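Local structure of 2-hydroxyisobutyryl-CoA synthetase (Aquincola tertiaricarbonis, 6HDY) at residues L165-A170 / K191-G196; A217-P222 / C246-G251; E379-S384 / L446-K451; A388-M393 / H440-V445. The protein belongs to the ANL superfamily of AMP-binding enzymes, in which a large N-terminal part is followed by a smaller C-terminal domain. All blocks are in the same frame, centred on the assembly; numbering follows the deposited sequence.

Contact 1. Residues L165-A170 / K191-G196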
# COMPACT_ATOMS: atom_id res chain seq x y z
N LEU A 165 -14.00 -11.22 -5.33
CA LEU A 165 -13.48 -10.06 -4.64
C LEU A 165 -12.41 -10.57 -3.64
O LEU A 165 -12.71 -11.38 -2.75
CB LEU A 165 -14.59 -9.29 -3.93
CG LEU A 165 -14.12 -8.00 -3.22
CD1 LEU A 165 -13.92 -6.91 -4.19
CD2 LEU A 165 -15.12 -7.54 -2.20
N VAL A 166 -11.14 -10.12 -3.83
CA VAL A 166 -10.02 -10.55 -3.00
C VAL A 166 -9.57 -9.38 -2.14
O VAL A 166 -9.05 -8.40 -2.68
CB VAL A 166 -8.85 -11.13 -3.83
CG1 VAL A 166 -7.69 -11.57 -2.92
CG2 VAL A 166 -9.32 -12.30 -4.70
N CYS A 167 -9.75 -9.49 -0.82
CA CYS A 167 -9.29 -8.45 0.08
C CYS A 167 -7.84 -8.69 0.45
O CYS A 167 -7.55 -9.68 1.13
CB CYS A 167 -10.17 -8.34 1.31
SG CYS A 167 -9.70 -6.97 2.41
N VAL A 168 -6.92 -7.79 0.03
CA VAL A 168 -5.49 -7.87 0.41
C VAL A 168 -5.29 -6.92 1.58
O VAL A 168 -5.24 -5.70 1.40
CB VAL A 168 -4.51 -7.64 -0.79
CG1 VAL A 168 -3.06 -7.82 -0.35
CG2 VAL A 168 -4.83 -8.61 -1.92
N ALA A 169 -5.27 -7.48 2.79
CA ALA A 169 -5.17 -6.71 4.02
C ALA A 169 -3.85 -6.93 4.78
O ALA A 169 -3.83 -7.39 5.92
CB ALA A 169 -6.39 -7.00 4.90
N ALA A 170 -2.75 -6.60 4.11
CA ALA A 170 -1.39 -6.58 4.67
C ALA A 170 -0.81 -5.25 4.18
O ALA A 170 -1.31 -4.70 3.19
CB ALA A 170 -0.56 -7.76 4.17
N LYS A 191 -11.46 -9.40 -8.57
CA LYS A 191 -11.65 -7.97 -8.27
C LYS A 191 -10.65 -7.70 -7.12
O LYS A 191 -10.92 -8.06 -5.97
CB LYS A 191 -13.09 -7.68 -7.82
CG LYS A 191 -14.13 -7.81 -8.89
CD LYS A 191 -15.51 -7.78 -8.25
CE LYS A 191 -16.62 -7.94 -9.25
NZ LYS A 191 -16.51 -9.19 -10.04
N ALA A 192 -9.44 -7.19 -7.45
CA ALA A 192 -8.42 -6.97 -6.40
C ALA A 192 -8.84 -5.82 -5.49
O ALA A 192 -9.17 -4.75 -5.98
CB ALA A 192 -7.05 -6.68 -7.03
N PHE A 193 -8.94 -6.09 -4.18
CA PHE A 193 -9.34 -5.10 -3.18
C PHE A 193 -8.13 -4.83 -2.22
O PHE A 193 -8.06 -5.40 -1.11
CB PHE A 193 -10.62 -5.57 -2.44
CG PHE A 193 -11.09 -4.69 -1.30
CD1 PHE A 193 -10.92 -3.31 -1.34
CD2 PHE A 193 -11.75 -5.25 -0.21
CE1 PHE A 193 -11.36 -2.50 -0.29
CE2 PHE A 193 -12.21 -4.44 0.84
CZ PHE A 193 -12.01 -3.07 0.80
N PRO A 194 -7.16 -3.98 -2.65
CA PRO A 194 -5.98 -3.74 -1.79
C PRO A 194 -6.23 -2.73 -0.67
O PRO A 194 -5.81 -1.58 -0.74
CB PRO A 194 -4.91 -3.31 -2.79
CG PRO A 194 -5.67 -2.61 -3.87
CD PRO A 194 -7.05 -3.21 -3.91
N PHE A 195 -6.93 -3.19 0.39
CA PHE A 195 -7.21 -2.31 1.53
C PHE A 195 -5.92 -2.04 2.31
O PHE A 195 -5.73 -0.95 2.80
CB PHE A 195 -8.33 -2.88 2.44
CG PHE A 195 -8.75 -1.94 3.54
CD1 PHE A 195 -8.10 -1.95 4.78
CD2 PHE A 195 -9.83 -1.08 3.37
CE1 PHE A 195 -8.50 -1.08 5.81
CE2 PHE A 195 -10.21 -0.19 4.39
CZ PHE A 195 -9.54 -0.20 5.60
N GLY A 196 -5.04 -3.02 2.42
CA GLY A 196 -3.80 -2.79 3.15
C GLY A 196 -3.95 -2.89 4.64
O GLY A 196 -4.94 -3.43 5.13

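Contact 2. Residues A217-P222 / C246-G251. With 8LQ ([[(2~{R},3~{S},4~{R},5~{R})-5-(6-aminopurin-9-yl)-3,4-bis(oxidanyl)oxolan-2-yl]methoxy-oxidanyl-phosphoryl] (3~{S})-3-oxidanylbutanoate), chain C; 3HL ((3S)-3-hydroxybutanoic acid), chain B.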
# COMPACT_ATOMS: atom_id res chain seq x y z
N ALA A 217 -12.45 -13.92 -0.84
CA ALA A 217 -11.15 -14.26 -0.30
C ALA A 217 -10.48 -13.12 0.47
O ALA A 217 -10.72 -11.95 0.20
CB ALA A 217 -10.23 -14.81 -1.39
N PHE A 218 -9.67 -13.50 1.47
CA PHE A 218 -8.94 -12.56 2.34
C PHE A 218 -7.51 -12.97 2.42
O PHE A 218 -7.24 -14.15 2.64
CB PHE A 218 -9.52 -12.57 3.77
CG PHE A 218 -8.81 -11.67 4.77
CD1 PHE A 218 -7.71 -12.14 5.49
CD2 PHE A 218 -9.27 -10.39 5.02
CE1 PHE A 218 -7.07 -11.32 6.40
CE2 PHE A 218 -8.64 -9.58 5.96
CZ PHE A 218 -7.54 -10.05 6.64
N TYR A 219 -6.59 -12.00 2.32
CA TYR A 219 -5.17 -12.22 2.50
C TYR A 219 -4.61 -11.33 3.60
O TYR A 219 -4.88 -10.12 3.62
CB TYR A 219 -4.35 -12.01 1.19
CG TYR A 219 -2.85 -12.04 1.42
CD1 TYR A 219 -2.15 -13.25 1.44
CD2 TYR A 219 -2.15 -10.88 1.71
CE1 TYR A 219 -0.78 -13.29 1.69
CE2 TYR A 219 -0.78 -10.91 1.99
CZ TYR A 219 -0.10 -12.11 1.97
OH TYR A 219 1.23 -12.12 2.30
N GLY A 220 -3.74 -11.91 4.44
CA GLY A 220 -2.96 -11.20 5.44
C GLY A 220 -2.17 -12.16 6.29
O GLY A 220 -1.89 -13.27 5.84
N THR A 221 -1.87 -11.77 7.54
CA THR A 221 -1.20 -12.66 8.51
C THR A 221 -2.24 -13.39 9.34
O THR A 221 -3.33 -12.83 9.56
CB THR A 221 -0.21 -11.92 9.44
OG1 THR A 221 -0.91 -10.98 10.27
CG2 THR A 221 0.98 -11.26 8.69
N PRO A 222 -1.95 -14.63 9.83
CA PRO A 222 -2.92 -15.32 10.71
C PRO A 222 -3.27 -14.50 11.95
O PRO A 222 -4.40 -14.57 12.40
CB PRO A 222 -2.23 -16.64 11.05
CG PRO A 222 -1.12 -16.79 10.05
CD PRO A 222 -0.70 -15.41 9.69
N CYS A 246 -12.73 -18.26 1.84
CA CYS A 246 -11.40 -18.56 2.32
C CYS A 246 -10.62 -17.33 2.74
O CYS A 246 -10.95 -16.20 2.39
CB CYS A 246 -10.61 -19.40 1.32
SG CYS A 246 -9.71 -18.45 0.08
N LEU A 247 -9.58 -17.61 3.54
CA LEU A 247 -8.58 -16.68 4.04
C LEU A 247 -7.27 -17.41 3.78
O LEU A 247 -7.18 -18.60 4.07
CB LEU A 247 -8.76 -16.41 5.55
CG LEU A 247 -10.09 -15.79 5.99
CD1 LEU A 247 -11.04 -16.88 6.49
CD2 LEU A 247 -9.86 -14.75 7.09
N PHE A 248 -6.29 -16.74 3.17
CA PHE A 248 -5.00 -17.35 2.86
C PHE A 248 -3.91 -16.49 3.43
O PHE A 248 -3.96 -15.28 3.30
CB PHE A 248 -4.83 -17.71 1.38
CG PHE A 248 -4.66 -16.59 0.38
CD1 PHE A 248 -5.75 -15.83 -0.04
CD2 PHE A 248 -3.44 -16.40 -0.27
CE1 PHE A 248 -5.60 -14.84 -1.01
CE2 PHE A 248 -3.29 -15.41 -1.25
CZ PHE A 248 -4.36 -14.62 -1.59
N PHE A 249 -3.00 -17.09 4.16
CA PHE A 249 -2.01 -16.35 4.94
C PHE A 249 -0.58 -16.74 4.69
O PHE A 249 -0.27 -17.91 4.42
CB PHE A 249 -2.29 -16.55 6.47
CG PHE A 249 -3.70 -16.38 7.00
CD1 PHE A 249 -4.35 -15.14 6.92
CD2 PHE A 249 -4.37 -17.43 7.63
CE1 PHE A 249 -5.64 -14.98 7.43
CE2 PHE A 249 -5.66 -17.27 8.14
CZ PHE A 249 -6.28 -16.04 8.05
N SER A 250 0.30 -15.77 4.91
CA SER A 250 1.75 -15.92 4.88
C SER A 250 2.35 -14.93 5.87
O SER A 250 1.65 -14.04 6.36
CB SER A 250 2.28 -15.69 3.46
OG SER A 250 2.36 -14.31 3.18
N GLY A 251 3.63 -15.12 6.19
CA GLY A 251 4.34 -14.18 7.05
C GLY A 251 4.85 -14.73 8.35
O GLY A 251 5.83 -14.21 8.88
N9 8LQ C . 7.12 -17.27 7.44
C8 8LQ C . 6.61 -16.74 6.32
N7 8LQ C . 5.55 -17.46 5.95
C5 8LQ C . 5.41 -18.46 6.84
C6 8LQ C . 4.50 -19.45 6.99
N6 8LQ C . 3.54 -19.56 6.09
N1 8LQ C . 4.57 -20.33 8.01
C2 8LQ C . 5.58 -20.22 8.97
N3 8LQ C . 6.46 -19.16 8.83
C4 8LQ C . 6.38 -18.33 7.76
CAA 8LQ C . 6.59 -12.19 1.89
CAZ 8LQ C . 5.86 -13.39 2.55
OAE 8LQ C . 4.80 -12.90 3.38
CAL 8LQ C . 6.80 -14.25 3.42
CAS 8LQ C . 7.50 -13.39 4.48
OAC 8LQ C . 6.90 -13.05 5.49
OAQ 8LQ C . 8.78 -12.98 4.15
PBC 8LQ C . 9.79 -12.33 5.21
OAH 8LQ C . 9.10 -10.97 5.64
OAD 8LQ C . 11.15 -12.14 4.68
O5' 8LQ C . 9.81 -13.37 6.40
C5' 8LQ C . 10.12 -14.72 6.07
C4' 8LQ C . 10.06 -15.57 7.32
O4' 8LQ C . 8.73 -15.49 7.89
C3' 8LQ C . 10.23 -16.96 6.90
O3' 8LQ C . 11.65 -17.30 6.81
C2' 8LQ C . 9.52 -17.70 8.04
O2' 8LQ C . 10.34 -17.70 9.27
C1' 8LQ C . 8.31 -16.82 8.24
CA 3HL B . 6.91 -13.32 3.71
CB 3HL B . 7.47 -12.48 2.54
OG1 3HL B . 6.99 -12.90 1.26
CG2 3HL B . 7.11 -11.03 2.67
C 3HL B . 5.95 -14.35 3.16
OA 3HL B . 4.90 -13.97 2.66
OB 3HL B . 6.43 -15.62 3.09
O HOH W 1 1.34 -11.35 5.15

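Contact 3. Residues E379-S384 / L446-K451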
# COMPACT_ATOMS: atom_id res chain seq x y z
N GLU A 379 15.40 -28.86 27.08
CA GLU A 379 14.29 -29.08 26.17
C GLU A 379 14.15 -27.94 25.15
O GLU A 379 14.06 -26.77 25.55
CB GLU A 379 13.00 -29.37 26.95
CG GLU A 379 12.17 -30.51 26.38
CD GLU A 379 12.83 -31.87 26.32
OE1 GLU A 379 13.37 -32.32 27.37
OE2 GLU A 379 12.80 -32.50 25.24
N ASN A 380 14.17 -28.28 23.85
CA ASN A 380 14.08 -27.32 22.73
C ASN A 380 12.64 -26.93 22.44
O ASN A 380 11.81 -27.79 22.13
CB ASN A 380 14.77 -27.88 21.48
CG ASN A 380 16.28 -27.96 21.58
OD1 ASN A 380 16.90 -27.50 22.55
ND2 ASN A 380 16.89 -28.55 20.56
N ILE A 381 12.34 -25.62 22.57
CA ILE A 381 10.97 -25.12 22.39
C ILE A 381 10.89 -24.02 21.33
O ILE A 381 11.66 -23.06 21.38
CB ILE A 381 10.35 -24.65 23.75
CG1 ILE A 381 10.48 -25.71 24.87
CG2 ILE A 381 8.88 -24.20 23.59
CD1 ILE A 381 10.73 -25.12 26.20
N TYR A 382 9.91 -24.14 20.42
CA TYR A 382 9.58 -23.14 19.41
C TYR A 382 8.39 -22.33 19.92
O TYR A 382 7.46 -22.93 20.46
CB TYR A 382 9.28 -23.80 18.05
CG TYR A 382 10.54 -24.04 17.26
CD1 TYR A 382 11.33 -25.17 17.49
CD2 TYR A 382 11.00 -23.10 16.34
CE1 TYR A 382 12.51 -25.38 16.79
CE2 TYR A 382 12.19 -23.31 15.62
CZ TYR A 382 12.94 -24.46 15.85
OH TYR A 382 14.11 -24.67 15.17
N PRO A 383 8.38 -20.98 19.79
CA PRO A 383 7.23 -20.19 20.28
C PRO A 383 5.86 -20.65 19.78
O PRO A 383 4.86 -20.51 20.50
CB PRO A 383 7.56 -18.77 19.81
CG PRO A 383 9.05 -18.75 19.72
CD PRO A 383 9.42 -20.10 19.21
N SER A 384 5.82 -21.23 18.56
CA SER A 384 4.60 -21.73 17.93
C SER A 384 3.97 -22.91 18.68
O SER A 384 2.76 -23.14 18.55
CB SER A 384 4.84 -22.09 16.46
OG SER A 384 5.75 -23.17 16.35
N LEU A 446 5.02 -29.54 26.51
CA LEU A 446 6.46 -29.33 26.37
C LEU A 446 7.36 -30.18 27.29
O LEU A 446 8.51 -30.43 26.93
CB LEU A 446 6.80 -27.84 26.56
CG LEU A 446 5.89 -26.79 25.91
CD1 LEU A 446 6.32 -25.40 26.34
CD2 LEU A 446 5.89 -26.88 24.38
N GLY A 447 6.85 -30.58 28.46
CA GLY A 447 7.60 -31.36 29.44
C GLY A 447 8.53 -30.49 30.26
O GLY A 447 9.62 -30.92 30.65
N VAL A 448 8.09 -29.26 30.53
CA VAL A 448 8.86 -28.25 31.24
C VAL A 448 7.98 -27.47 32.22
O VAL A 448 6.79 -27.32 31.97
CB VAL A 448 9.60 -27.37 30.18
CG1 VAL A 448 9.33 -25.87 30.31
CG2 VAL A 448 11.09 -27.66 30.17
N ARG A 449 8.54 -27.01 33.35
CA ARG A 449 7.83 -26.21 34.35
C ARG A 449 7.43 -24.87 33.72
O ARG A 449 8.27 -24.23 33.08
CB ARG A 449 8.68 -26.01 35.63
CG ARG A 449 8.13 -25.00 36.67
CD ARG A 449 7.01 -25.52 37.56
NE ARG A 449 6.41 -24.44 38.36
CZ ARG A 449 5.14 -24.05 38.27
NH1 ARG A 449 4.31 -24.65 37.42
NH2 ARG A 449 4.69 -23.06 39.02
N ALA A 450 6.15 -24.50 33.84
CA ALA A 450 5.66 -23.26 33.26
C ALA A 450 4.96 -22.41 34.31
O ALA A 450 3.93 -22.81 34.84
CB ALA A 450 4.73 -23.56 32.10
N LYS A 451 5.56 -21.25 34.63
CA LYS A 451 4.99 -20.25 35.53
C LYS A 451 4.09 -19.31 34.68
O LYS A 451 4.56 -18.76 33.68
CB LYS A 451 6.09 -19.44 36.22
CG LYS A 451 6.65 -20.09 37.47
CD LYS A 451 7.69 -19.20 38.13
CE LYS A 451 8.04 -19.68 39.53
NZ LYS A 451 9.14 -18.87 40.12

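Contact 4. Residues A388-M393 / H440-V445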
# COMPACT_ATOMS: atom_id res chain seq x y z
N ALA A 388 0.17 -22.84 19.99
CA ALA A 388 -0.70 -23.97 19.67
C ALA A 388 -1.41 -24.54 20.91
O ALA A 388 -2.62 -24.76 20.86
CB ALA A 388 0.08 -25.07 18.97
N ALA A 389 -0.66 -24.76 22.02
CA ALA A 389 -1.20 -25.34 23.25
C ALA A 389 -2.23 -24.41 23.89
O ALA A 389 -3.30 -24.88 24.28
CB ALA A 389 -0.08 -25.66 24.23
N LEU A 390 -1.93 -23.10 23.94
CA LEU A 390 -2.83 -22.11 24.53
C LEU A 390 -4.13 -21.90 23.74
O LEU A 390 -5.19 -21.78 24.35
CB LEU A 390 -2.13 -20.76 24.73
CG LEU A 390 -1.06 -20.66 25.81
CD1 LEU A 390 -0.52 -19.29 25.84
CD2 LEU A 390 -1.62 -20.98 27.20
N ASN A 391 -4.04 -21.88 22.39
CA ASN A 391 -5.17 -21.67 21.49
C ASN A 391 -6.15 -22.84 21.50
O ASN A 391 -7.28 -22.68 21.04
CB ASN A 391 -4.71 -21.30 20.05
CG ASN A 391 -4.41 -19.83 19.89
OD1 ASN A 391 -5.30 -19.02 19.59
ND2 ASN A 391 -3.17 -19.43 20.14
N GLN A 392 -5.73 -23.99 22.04
CA GLN A 392 -6.56 -25.19 22.14
C GLN A 392 -7.31 -25.26 23.48
O GLN A 392 -7.92 -26.28 23.80
CB GLN A 392 -5.74 -26.46 21.85
CG GLN A 392 -5.63 -26.72 20.36
CD GLN A 392 -4.78 -27.91 20.00
OE1 GLN A 392 -3.63 -28.05 20.44
NE2 GLN A 392 -5.31 -28.76 19.12
N MET A 393 -7.30 -24.13 24.22
CA MET A 393 -7.95 -23.96 25.53
C MET A 393 -9.09 -22.94 25.41
O MET A 393 -8.87 -21.81 24.96
CB MET A 393 -6.94 -23.48 26.59
CG MET A 393 -5.73 -24.37 26.76
SD MET A 393 -4.74 -23.87 28.19
CE MET A 393 -5.87 -24.43 29.57
N HIS A 440 -0.47 -26.25 33.68
CA HIS A 440 -0.49 -27.70 33.52
C HIS A 440 -0.45 -28.13 32.06
O HIS A 440 0.40 -28.93 31.71
CB HIS A 440 -1.71 -28.32 34.23
CG HIS A 440 -1.84 -29.81 34.09
ND1 HIS A 440 -1.24 -30.68 35.00
CD2 HIS A 440 -2.52 -30.54 33.17
CE1 HIS A 440 -1.57 -31.90 34.60
NE2 HIS A 440 -2.34 -31.87 33.50
N ARG A 441 -1.38 -27.60 31.23
CA ARG A 441 -1.49 -27.95 29.80
C ARG A 441 -0.13 -27.79 29.10
O ARG A 441 0.37 -28.75 28.50
CB ARG A 441 -2.59 -27.11 29.11
CG ARG A 441 -3.49 -27.90 28.15
CD ARG A 441 -4.92 -28.02 28.67
NE ARG A 441 -5.93 -27.69 27.66
CZ ARG A 441 -7.24 -27.60 27.89
NH1 ARG A 441 -7.73 -27.82 29.11
NH2 ARG A 441 -8.08 -27.29 26.91
N VAL A 442 0.49 -26.61 29.25
CA VAL A 442 1.80 -26.24 28.70
C VAL A 442 2.89 -27.20 29.19
O VAL A 442 3.71 -27.64 28.38
CB VAL A 442 2.09 -24.74 28.99
CG1 VAL A 442 3.51 -24.35 28.61
CG2 VAL A 442 1.09 -23.85 28.25
N GLN A 443 2.85 -27.57 30.50
CA GLN A 443 3.79 -28.52 31.11
C GLN A 443 3.66 -29.90 30.48
O GLN A 443 4.67 -30.51 30.15
CB GLN A 443 3.61 -28.62 32.64
CG GLN A 443 4.13 -27.41 33.41
CD GLN A 443 4.23 -27.62 34.90
OE1 GLN A 443 3.78 -26.79 35.69
NE2 GLN A 443 4.88 -28.70 35.31
N THR A 444 2.42 -30.38 30.28
CA THR A 444 2.12 -31.68 29.66
C THR A 444 2.60 -31.70 28.20
O THR A 444 3.11 -32.72 27.73
CB THR A 444 0.61 -31.96 29.74
OG1 THR A 444 0.10 -31.55 31.01
CG2 THR A 444 0.26 -33.43 29.48
N VAL A 445 2.43 -30.57 27.48
CA VAL A 445 2.78 -30.44 26.07
C VAL A 445 4.30 -30.46 25.85
O VAL A 445 4.79 -31.30 25.09
CB VAL A 445 2.08 -29.21 25.39
CG1 VAL A 445 2.66 -28.91 24.01
CG2 VAL A 445 0.56 -29.42 25.28

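Contact 1. Residues L165-A170 / K191-G196
Phe193 O is gripped by two backbone N-H groups that reach it from opposite faces of its carbonyl plane. Val168 N lies 2.9 Å from Phe193 O and stands well above that plane, while Phe195 N, also 2.9 Å from Phe193 O, closes an inverse gamma turn centred on Pro194. Val166 bonds through both its backbone groups: its N-H points to Lys191 O, and its carbonyl takes Phe193 N at 2.8 Å from Val166 O. Beyond the turn the pairing resumes, with Gly196 N bonding to Val168 O at 2.9 Å. Gly196 CA then comes to 3.1 Å from Ala170 O in a CA-H...O contact.

Leu165, Cys167, Lys191 and Phe193 share one face of the sheet. With SG anti to the backbone N (chi1 -176°), Cys167 lies beside the Phe193 ring, and its SG is 3.7 Å from Phe193 CD2; the approach is oblique to the ring. Phe195 CB sits over a face of the same ring, toward the rim. Leu165 crosses Lys191 at about a right angle, its CD1 3.8 Å from Lys191 CB, whereas the ammonium leads away to Gly163 O and to Asn118 O of the second subunit.

Strands 165-168 and 191-193 belong to one beta-alpha-beta unit with helix 176-187. Alternate backbone groups of strand 165-168 serve different neighbours: Val166 and Val168 bond to 191-196, and Leu165, Cys167 and Ala169 to strand 217-220. Its buried peptide polarity is thus met from two sides.

Contact 2. Residues A217-P222 / C246-G251
Tyr219 reaches across to Phe248 and Ser250 where two parallel neighbours, strands 217-220 and 246-249 of a beta-alpha-beta unit, run into the ligand pocket. Its CB lies over the face of the Phe248 ring, 4.0 Å from the ring centroid. Farther out, Tyr219 CD1 is 3.6 Å from Phe248 CE2, the two rings meeting obliquely, their planes at 55°. CE1 and CZ run past Ser250 OG, which lies at the edge of the phenol ring near its plane. At the tip, Tyr219 OH is hydrogen-bonded to Ser250 OG at 2.6 Å, with the proton unassigned, and a water joins the same hydroxyl to Ser250 O.

Ser250 OG in turn meets 8LQ or 3HL, alternative occupants of one site, 2.8 Å from OAE of 8LQ or 2.6 Å from OA of 3HL, its own proton likewise unassigned. Tyr219 thus lines the 8LQ pocket itself and also holds the serine hydroxyl that meets the ligands.

Between the strands, Phe248 N bonds to Phe218 O at 2.8 Å, nearly along the C=O axis. On the other face of the sheet, Pro222 CA sits 3.9 Å above the centre of the Phe249 ring, while Gly220 O lies at that ring's edge, in its plane.

Contact 3. Residues E379-S384 / L446-K451
Ile381 and Leu446 carry most of this contact, and Glu379 adds a more exposed margin. The side chains of Ile381 and Leu446 cross at about a right angle, and the touching is done by branches: Ile381 CG2 is 3.9 Å from Leu446 CD1 and 4.1 Å from Leu446 CD2, so that one methyl faces the fork of the leucine. On Leu446, CG is anti to the carbonyl carbon (chi1 -42°), and the fork beyond it comes up against the isoleucine. The other branch of Ile381 turns to a different partner, its CD1 lying a loose 4.4 Å from Val448 CG1.

Glu379 takes part through its aliphatic carbons. Its CB lies 4.1 Å from Val448 CG2, and its CG is 3.7 Å from Leu446 O, a carbonyl at the C-terminal end of helix 428-446. A bend at chi2 (61°) folds CD back from the extended course of the chain. Gly447, with positive phi, takes the chain out of the helix, and Val448 then follows with its side chain toward strand 379-381.

The backbones stay well apart, with the CA atoms of Ile381 and Leu446 7.3 Å from each other, and the segments meet by van der Waals packing alone.

Around this meeting, a small apolar cluster in the C-terminal domain is completed by Phe374 and Ile376 of the partner strand in the two-stranded hairpin, by Ile386 of helix 383-391, which touches both Ile381 and Leu446, and by Leu413 of strand 413-419, on which Leu446 and Val448 both rest.

Contact 4. Residues A388-M393 / H440-V445
Met393 and Arg441 reach toward each other tip to tip, where the end of helix 383-391 meets helix 428-446 in the C-terminal domain. The thioether chain lies over one face of the guanidinium: Met393 CG is 3.4 Å from Arg441 NE, and a bend at chi3 (71°) brings CE back over the same face, 3.8 Å from Arg441 CZ and offset toward the rim. Met393 SD meets the root of the arginine, 4.0 Å from Arg441 CB.

The polar link is one hydrogen bond, from Arg441 NH2 to Gln392 O at 3.3 Å. The oxygen lies in the guanidinium plane, while the donor is tilted from the carbonyl plane. Arg441 NH1 is paired with Glu437 in a salt bridge.

The rest is apolar packing. Ala389 CB touches Val445 CG2 at 4.0 Å, and Leu390 CD2 meets Val442 CG2 at 4.1 Å, with Leu390 and Val442 also packing on strand 413-419. The small alanine is matched by a close backbone approach, 6.3 Å between Ala389 CA and Val442 CA.

Arg441 thus divides its roles, its face packed by methionine and its edge given to a carbonyl just past a helix C-terminus, where its positive charge would probably be favourable.

Contacts 1 and 2 are consecutive parts of one parallel sheet, their centres 10 Å apart, and join where strands 165-168 and 217-220 run side by side: Cys167 O is 2.8 Å from Tyr219 N, and Ala169 CB packs on the Phe218 ring. Contact 2 touches the ligands directly, whereas the Ala170 side chain of contact 1 stays about 7 Å from 8LQ. Contacts 3 and 4 lie in the C-terminal domain, also 10 Å apart between centres, sharing helices 383-391 and 428-446; Gln443 OE1 is 2.8 Å from Arg449 NH1. The nearest atoms of contacts 2 and 4 are about 9 Å apart, and Arg263 of helix 258-268 reaches over to Asn391 O.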